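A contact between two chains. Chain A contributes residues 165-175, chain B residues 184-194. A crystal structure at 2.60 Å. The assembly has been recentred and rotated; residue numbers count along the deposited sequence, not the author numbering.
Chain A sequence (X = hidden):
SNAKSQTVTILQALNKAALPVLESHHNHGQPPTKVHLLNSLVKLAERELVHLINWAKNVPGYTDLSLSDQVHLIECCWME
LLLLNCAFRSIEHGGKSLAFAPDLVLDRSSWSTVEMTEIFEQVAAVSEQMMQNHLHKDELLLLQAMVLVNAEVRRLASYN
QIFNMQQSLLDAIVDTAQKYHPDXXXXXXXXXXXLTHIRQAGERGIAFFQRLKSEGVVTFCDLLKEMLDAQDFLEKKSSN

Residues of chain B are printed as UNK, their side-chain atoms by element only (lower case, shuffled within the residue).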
ATOM      1  N   MET A 165      14.980  -4.395 -13.040  1.00 34.32           N
ATOM      2  CA  MET A 165      13.661  -4.234 -13.644  1.00 31.55           C
ATOM      3  C   MET A 165      12.968  -2.988 -13.086  1.00 31.45           C
ATOM      4  O   MET A 165      12.374  -2.220 -13.830  1.00 45.30           O
ATOM      5  CB  MET A 165      12.811  -5.483 -13.434  1.00 33.90           C
ATOM      6  CG  MET A 165      13.338  -6.679 -14.206  1.00 32.07           C
ATOM      7  SD  MET A 165      12.458  -8.228 -13.910  1.00 38.53           S
ATOM      8  CE  MET A 165      10.818  -7.823 -14.480  1.00 33.23           C
ATOM      9  N   GLN A 166      13.049  -2.781 -11.783  1.00 29.55           N
ATOM     10  CA  GLN A 166      12.457  -1.596 -11.188  1.00 38.49           C
ATOM     11  C   GLN A 166      13.027  -0.307 -11.805  1.00 42.80           C
ATOM     12  O   GLN A 166      12.289   0.596 -12.186  1.00 49.82           O
ATOM     13  CB  GLN A 166      12.688  -1.584  -9.681  1.00 29.67           C
ATOM     14  CG  GLN A 166      11.775  -0.632  -8.954  1.00 44.13           C
ATOM     15  CD  GLN A 166      12.488   0.110  -7.839  1.00 57.43           C
ATOM     16  OE1 GLN A 166      13.668   0.459  -7.971  1.00 55.78           O
ATOM     17  NE2 GLN A 166      11.783   0.346  -6.726  1.00 61.29           N
ATOM     18  N   GLN A 167      14.345  -0.258 -11.942  1.00 48.11           N
ATOM     19  CA  GLN A 167      15.031   0.900 -12.513  1.00 41.51           C
ATOM     20  C   GLN A 167      14.613   1.233 -13.941  1.00 38.81           C
ATOM     21  O   GLN A 167      14.370   2.399 -14.276  1.00 35.16           O
ATOM     22  CB  GLN A 167      16.545   0.656 -12.490  1.00 37.50           C
ATOM     23  CG  GLN A 167      17.096   0.524 -11.104  1.00 44.46           C
ATOM     24  CD  GLN A 167      16.702   1.683 -10.230  1.00 58.02           C
ATOM     25  OE1 GLN A 167      17.240   2.780 -10.367  1.00 69.35           O
ATOM     26  NE2 GLN A 167      15.732   1.461  -9.345  1.00 59.79           N
ATOM     27  N   SER A 168      14.559   0.222 -14.796  1.00 31.03           N
ATOM     28  CA  SER A 168      14.203   0.486 -16.185  1.00 40.00           C
ATOM     29  C   SER A 168      12.736   0.904 -16.261  1.00 42.87           C
ATOM     30  O   SER A 168      12.394   1.808 -17.015  1.00 51.63           O
ATOM     31  CB  SER A 168      14.489  -0.719 -17.071  1.00 31.38           C
ATOM     32  OG  SER A 168      13.744  -1.825 -16.627  1.00 70.36           O
ATOM     33  N   LEU A 169      11.876   0.259 -15.472  1.00 37.52           N
ATOM     34  CA  LEU A 169      10.465   0.645 -15.434  1.00 39.22           C
ATOM     35  C   LEU A 169      10.313   2.052 -14.892  1.00 46.89           C
ATOM     36  O   LEU A 169       9.496   2.830 -15.383  1.00 44.98           O
ATOM     37  CB  LEU A 169       9.640  -0.311 -14.590  1.00 29.38           C
ATOM     38  CG  LEU A 169       9.339  -1.656 -15.230  1.00 38.24           C
ATOM     39  CD1 LEU A 169       8.536  -2.526 -14.262  1.00 41.94           C
ATOM     40  CD2 LEU A 169       8.608  -1.443 -16.546  1.00 34.23           C
ATOM     41  N   LEU A 170      11.074   2.363 -13.852  1.00 43.04           N
ATOM     42  CA  LEU A 170      11.039   3.705 -13.308  1.00 45.22           C
ATOM     43  C   LEU A 170      11.425   4.742 -14.383  1.00 54.57           C
ATOM     44  O   LEU A 170      10.762   5.785 -14.513  1.00 51.32           O
ATOM     45  CB  LEU A 170      11.933   3.811 -12.072  1.00 41.27           C
ATOM     46  CG  LEU A 170      11.305   3.238 -10.797  1.00 35.69           C
ATOM     47  CD1 LEU A 170      12.191   3.455  -9.601  1.00 38.23           C
ATOM     48  CD2 LEU A 170       9.964   3.876 -10.537  1.00 44.60           C
ATOM     49  N   ASP A 171      12.456   4.458 -15.178  1.00 51.01           N
ATOM     50  CA  ASP A 171      12.786   5.371 -16.271  1.00 35.00           C
ATOM     51  C   ASP A 171      11.648   5.525 -17.245  1.00 37.02           C
ATOM     52  O   ASP A 171      11.286   6.645 -17.583  1.00 48.68           O
ATOM     53  CB  ASP A 171      14.001   4.892 -17.054  1.00 43.84           C
ATOM     54  CG  ASP A 171      15.291   5.091 -16.307  1.00 70.66           C
ATOM     55  OD1 ASP A 171      15.285   5.875 -15.328  1.00 77.93           O
ATOM     56  OD2 ASP A 171      16.303   4.452 -16.698  1.00 73.98           O
ATOM     57  N   ALA A 172      11.058   4.408 -17.660  1.00 32.94           N
ATOM     58  CA  ALA A 172      10.007   4.443 -18.668  1.00 42.20           C
ATOM     59  C   ALA A 172       8.785   5.205 -18.156  1.00 46.02           C
ATOM     60  O   ALA A 172       8.121   5.925 -18.919  1.00 44.66           O
ATOM     61  CB  ALA A 172       9.638   3.056 -19.100  1.00 32.56           C
ATOM     62  N   ILE A 173       8.492   5.040 -16.868  1.00 35.86           N
ATOM     63  CA  ILE A 173       7.386   5.755 -16.242  1.00 43.94           C
ATOM     64  C   ILE A 173       7.613   7.282 -16.316  1.00 52.93           C
ATOM     65  O   ILE A 173       6.702   8.038 -16.663  1.00 53.23           O
ATOM     66  CB  ILE A 173       7.195   5.310 -14.771  1.00 35.83           C
ATOM     67  CG1 ILE A 173       6.563   3.919 -14.708  1.00 36.38           C
ATOM     68  CG2 ILE A 173       6.345   6.285 -14.009  1.00 32.47           C
ATOM     69  CD1 ILE A 173       6.607   3.300 -13.298  1.00 41.82           C
ATOM     70  N   VAL A 174       8.829   7.722 -16.010  1.00 48.60           N
ATOM     71  CA  VAL A 174       9.163   9.137 -16.046  1.00 48.37           C
ATOM     72  C   VAL A 174       9.083   9.726 -17.456  1.00 49.48           C
ATOM     73  O   VAL A 174       8.557  10.837 -17.650  1.00 51.77           O
ATOM     74  CB  VAL A 174      10.559   9.380 -15.489  1.00 48.57           C
ATOM     75  CG1 VAL A 174      11.031  10.774 -15.873  1.00 37.82           C
ATOM     76  CG2 VAL A 174      10.554   9.175 -13.977  1.00 35.57           C
ATOM     77  N   ASP A 175       9.598   8.987 -18.433  1.00 42.18           N
ATOM     78  CA  ASP A 175       9.509   9.415 -19.825  1.00 43.70           C
ATOM     79  C   ASP A 175       8.077   9.425 -20.314  1.00 38.22           C
ATOM     80  O   ASP A 175       7.641  10.371 -20.950  1.00 39.94           O
ATOM     81  CB  ASP A 175      10.350   8.519 -20.731  1.00 56.79           C
ATOM     82  CG  ASP A 175      11.830   8.762 -20.571  1.00 82.74           C
ATOM     83  OD1 ASP A 175      12.203   9.572 -19.693  1.00 88.02           O
ATOM     84  OD2 ASP A 175      12.623   8.141 -21.313  1.00 95.75           O
TER
ATOM     85  N   UNK B 184      18.340  13.049 -10.012  1.00 57.97           N
ATOM     86  CA  UNK B 184      17.940  11.660  -9.917  1.00 56.47           C
ATOM     87  C   UNK B 184      16.425  11.508 -10.070  1.00 57.29           C
ATOM     88  O   UNK B 184      15.684  11.675  -9.099  1.00 52.27           O
ATOM     89  c   UNK B 184      18.384  11.073  -8.591  1.00 51.75           C
ATOM     90  n   UNK B 184      18.985   8.952  -7.661  1.00 64.51           N
ATOM     91  c   UNK B 184      18.241   9.576  -8.551  1.00 56.96           C
ATOM     92  o   UNK B 184      17.468   8.980  -9.309  1.00 59.35           O
ATOM     93  N   UNK B 185      15.982  11.171 -11.281  1.00 50.86           N
ATOM     94  CA  UNK B 185      14.559  11.056 -11.578  1.00 41.62           C
ATOM     95  C   UNK B 185      13.916   9.805 -11.033  1.00 50.62           C
ATOM     96  O   UNK B 185      12.687   9.706 -10.997  1.00 56.73           O
ATOM     97  c   UNK B 185      14.804  12.381 -13.655  1.00 40.90           C
ATOM     98  c   UNK B 185      14.287  11.087 -13.069  1.00 45.74           C
ATOM     99  c   UNK B 185      14.869   9.849 -13.751  1.00 38.86           C
ATOM    100  N   UNK B 186      14.733   8.833 -10.639  1.00 44.68           N
ATOM    101  CA  UNK B 186      14.186   7.587 -10.146  1.00 37.56           C
ATOM    102  C   UNK B 186      13.933   7.643  -8.648  1.00 40.51           C
ATOM    103  O   UNK B 186      13.173   6.839  -8.106  1.00 49.84           O
ATOM    104  c   UNK B 186      16.618   5.295 -11.991  1.00 49.93           C
ATOM    105  c   UNK B 186      18.086   4.174 -13.612  1.00 69.75           C
ATOM    106  n   UNK B 186      18.781   3.637 -12.615  1.00 79.26           N
ATOM    107  n   UNK B 186      18.433   3.918 -14.870  1.00 73.55           N
ATOM    108  c   UNK B 186      15.122   6.433 -10.456  1.00 41.92           C
ATOM    109  n   UNK B 186      17.056   4.971 -13.343  1.00 56.16           N
ATOM    110  c   UNK B 186      15.379   6.178 -11.919  1.00 42.13           C
ATOM    111  N   UNK B 187      14.545   8.610  -7.979  1.00 34.25           N
ATOM    112  CA  UNK B 187      14.535   8.615  -6.523  1.00 38.88           C
ATOM    113  C   UNK B 187      13.150   8.722  -5.867  1.00 46.31           C
ATOM    114  O   UNK B 187      12.738   7.827  -5.107  1.00 46.14           O
ATOM    115  c   UNK B 187      16.135   9.286  -2.507  1.00 54.13           C
ATOM    116  c   UNK B 187      15.400   9.744  -6.023  1.00 33.77           C
ATOM    117  n   UNK B 187      15.286  10.293  -2.402  1.00 49.99           N
ATOM    118  c   UNK B 187      14.848  10.639  -3.656  1.00 48.52           C
ATOM    119  n   UNK B 187      16.263   8.978  -3.785  1.00 49.21           N
ATOM    120  c   UNK B 187      15.471   9.820  -4.535  1.00 51.34           C
ATOM    121  N   UNK B 188      12.444   9.809  -6.165  1.00 48.71           N
ATOM    122  CA  UNK B 188      11.115  10.039  -5.611  1.00 42.75           C
ATOM    123  C   UNK B 188      10.179   8.884  -5.924  1.00 46.51           C
ATOM    124  O   UNK B 188       9.483   8.400  -5.025  1.00 49.25           O
ATOM    125  c   UNK B 188      11.221  12.537  -5.540  1.00 53.71           C
ATOM    126  c   UNK B 188       9.008  11.448  -5.813  1.00 46.50           C
ATOM    127  c   UNK B 188      10.496  11.370  -6.125  1.00 49.77           C
ATOM    128  N   UNK B 189      10.136   8.443  -7.195  1.00 46.71           N
ATOM    129  CA  UNK B 189       9.276   7.277  -7.423  1.00 38.54           C
ATOM    130  C   UNK B 189       9.698   6.052  -6.599  1.00 43.34           C
ATOM    131  O   UNK B 189       8.817   5.425  -6.005  1.00 44.23           O
ATOM    132  c   UNK B 189      10.649   9.000  -8.462  1.00 39.52           C
ATOM    133  c   UNK B 189       9.779   8.371  -9.482  1.00 37.56           C
ATOM    134  c   UNK B 189       9.424   7.023  -8.920  1.00 34.72           C
ATOM    135  N   UNK B 190      10.985   5.710  -6.554  1.00 40.87           N
ATOM    136  CA  UNK B 190      11.393   4.528  -5.800  1.00 29.04           C
ATOM    137  C   UNK B 190      10.943   4.650  -4.355  1.00 32.38           C
ATOM    138  O   UNK B 190      10.394   3.702  -3.786  1.00 37.78           O
ATOM    139  c   UNK B 190      12.887   4.335  -5.854  1.00 28.25           C
ATOM    140  N   UNK B 191      11.158   5.826  -3.769  1.00 32.48           N
ATOM    141  CA  UNK B 191      10.869   6.019  -2.349  1.00 37.38           C
ATOM    142  C   UNK B 191       9.376   5.956  -2.088  1.00 39.93           C
ATOM    143  O   UNK B 191       8.924   5.297  -1.152  1.00 49.81           O
ATOM    144  c   UNK B 191      10.907   7.607  -0.439  1.00 36.49           C
ATOM    145  c   UNK B 191      11.429   7.340  -1.830  1.00 39.90           C
ATOM    146  c   UNK B 191      12.946   7.287  -1.817  1.00 39.30           C
ATOM    147  N   UNK B 192       8.599   6.600  -2.942  1.00 26.87           N
ATOM    148  CA  UNK B 192       7.156   6.492  -2.819  1.00 32.45           C
ATOM    149  C   UNK B 192       6.703   5.029  -2.885  1.00 33.35           C
ATOM    150  O   UNK B 192       5.795   4.626  -2.166  1.00 39.21           O
ATOM    151  c   UNK B 192       6.720   8.798  -3.624  1.00 45.13           C
ATOM    152  c   UNK B 192       5.956   9.650  -4.570  1.00 34.31           C
ATOM    153  c   UNK B 192       6.341   9.107  -2.168  1.00 49.87           C
ATOM    154  c   UNK B 192       6.494   7.314  -3.918  1.00 38.83           C
ATOM    155  N   UNK B 193       7.386   4.214  -3.684  1.00 32.59           N
ATOM    156  CA  UNK B 193       7.027   2.805  -3.793  1.00 41.61           C
ATOM    157  C   UNK B 193       7.179   2.084  -2.458  1.00 40.57           C
ATOM    158  O   UNK B 193       6.494   1.100  -2.210  1.00 39.29           O
ATOM    159  c   UNK B 193       8.613   1.522  -7.151  1.00 51.22           C
ATOM    160  c   UNK B 193       6.211   2.063  -6.703  1.00 38.42           C
ATOM    161  c   UNK B 193       7.888   2.094  -4.835  1.00 47.81           C
ATOM    162  c   UNK B 193       7.645   2.353  -6.320  1.00 48.07           C
ATOM    163  N   UNK B 194       8.049   2.593  -1.592  1.00 34.15           N
ATOM    164  CA  UNK B 194       8.177   2.013  -0.269  1.00 35.37           C
ATOM    165  C   UNK B 194       6.887   2.128   0.509  1.00 40.06           C
ATOM    166  O   UNK B 194       6.542   1.235   1.296  1.00 43.73           O
ATOM    167  c   UNK B 194       9.284   2.683   0.527  1.00 34.24           C
ATOM    168  c   UNK B 194      11.702   3.177   0.812  1.00 43.72           C
ATOM    169  c   UNK B 194      10.666   2.473  -0.057  1.00 37.02           C
ATOM    170  c   UNK B 194      10.953   0.998  -0.204  1.00 38.39           C
TER

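Position B184 has four side-chain atoms: two carbons, the second carrying one oxygen and one nitrogen. This is a carboxamide one carbon from CA, and it touches nothing on chain A. The residue is Asn B184. Its OD1 lies 3.0 Å from N of position B186, a capping bond ahead of the helix.

Position B185 has three carbons, forked at CB. CB lies 4.3 Å from Val A174 CG2, and the backbone O of B185 is 3.7 Å from the same methyl. A beta-branched side chain of just three carbons is valine: Val B185.

Position B186 has seven atoms: three carbons, a nitrogen, then a carbon carrying two more nitrogens. The chain is long and ends in a planar group beside Gln A167 and Asp A171. That is a guanidinium, so the residue is Arg B186. Its NE donates to Asp A171 OD1 at 2.8 Å and its NH2 to Asp A171 OD2 at 2.9 Å. Its NH1 makes a weak bond to Gln A167 OE1 at 2.9 Å.

Position B187 has one carbon and a five-membered ring of three carbons and two nitrogens. The ring is an imidazole: His B187. CB points away from chain A.

Position B188 has three carbons forked at CB, out of reach of chain A. It is Val B188.

Position B189 has three carbons that close a ring onto the backbone N. Its CB lies 3.6 Å from Leu A170 CD2. Only proline closes such a ring: Pro B189.

Position B190 has a single carbon, CB, 3.9 Å from Leu A170 CD1. It is Ala B190.

Position B191 has three carbons forked at CB, which points away from chain A. It is Val B191.

Position B192 has four carbons, forked at the second, and makes no contact. It is Leu B192.

Position B193 has the same four-carbon fork, but here one tip reaches chain A. It is Leu B193. Its CD1 lies 3.4 Å from Gln A166 NE2 and 4.3 Å from Leu A170 CD2.

Position B194 repeats the fork without touching chain A. It is Leu B194.

The two helices cross at 116°, with their axes 10.2 Å apart at closest approach. Leu A170 packs against Pro B189, Ala B190 and Leu B193. Val A174 meets Val B185. Beside this apolar patch, Asp A171 takes two bonds from Arg B186 in a salt bridge, while Gln A167 CB lies over one face of the guanidinium. Apolar packing and paired charges together join the two copies.

Chain B, residues 184-194: NVRHVPAVLLL
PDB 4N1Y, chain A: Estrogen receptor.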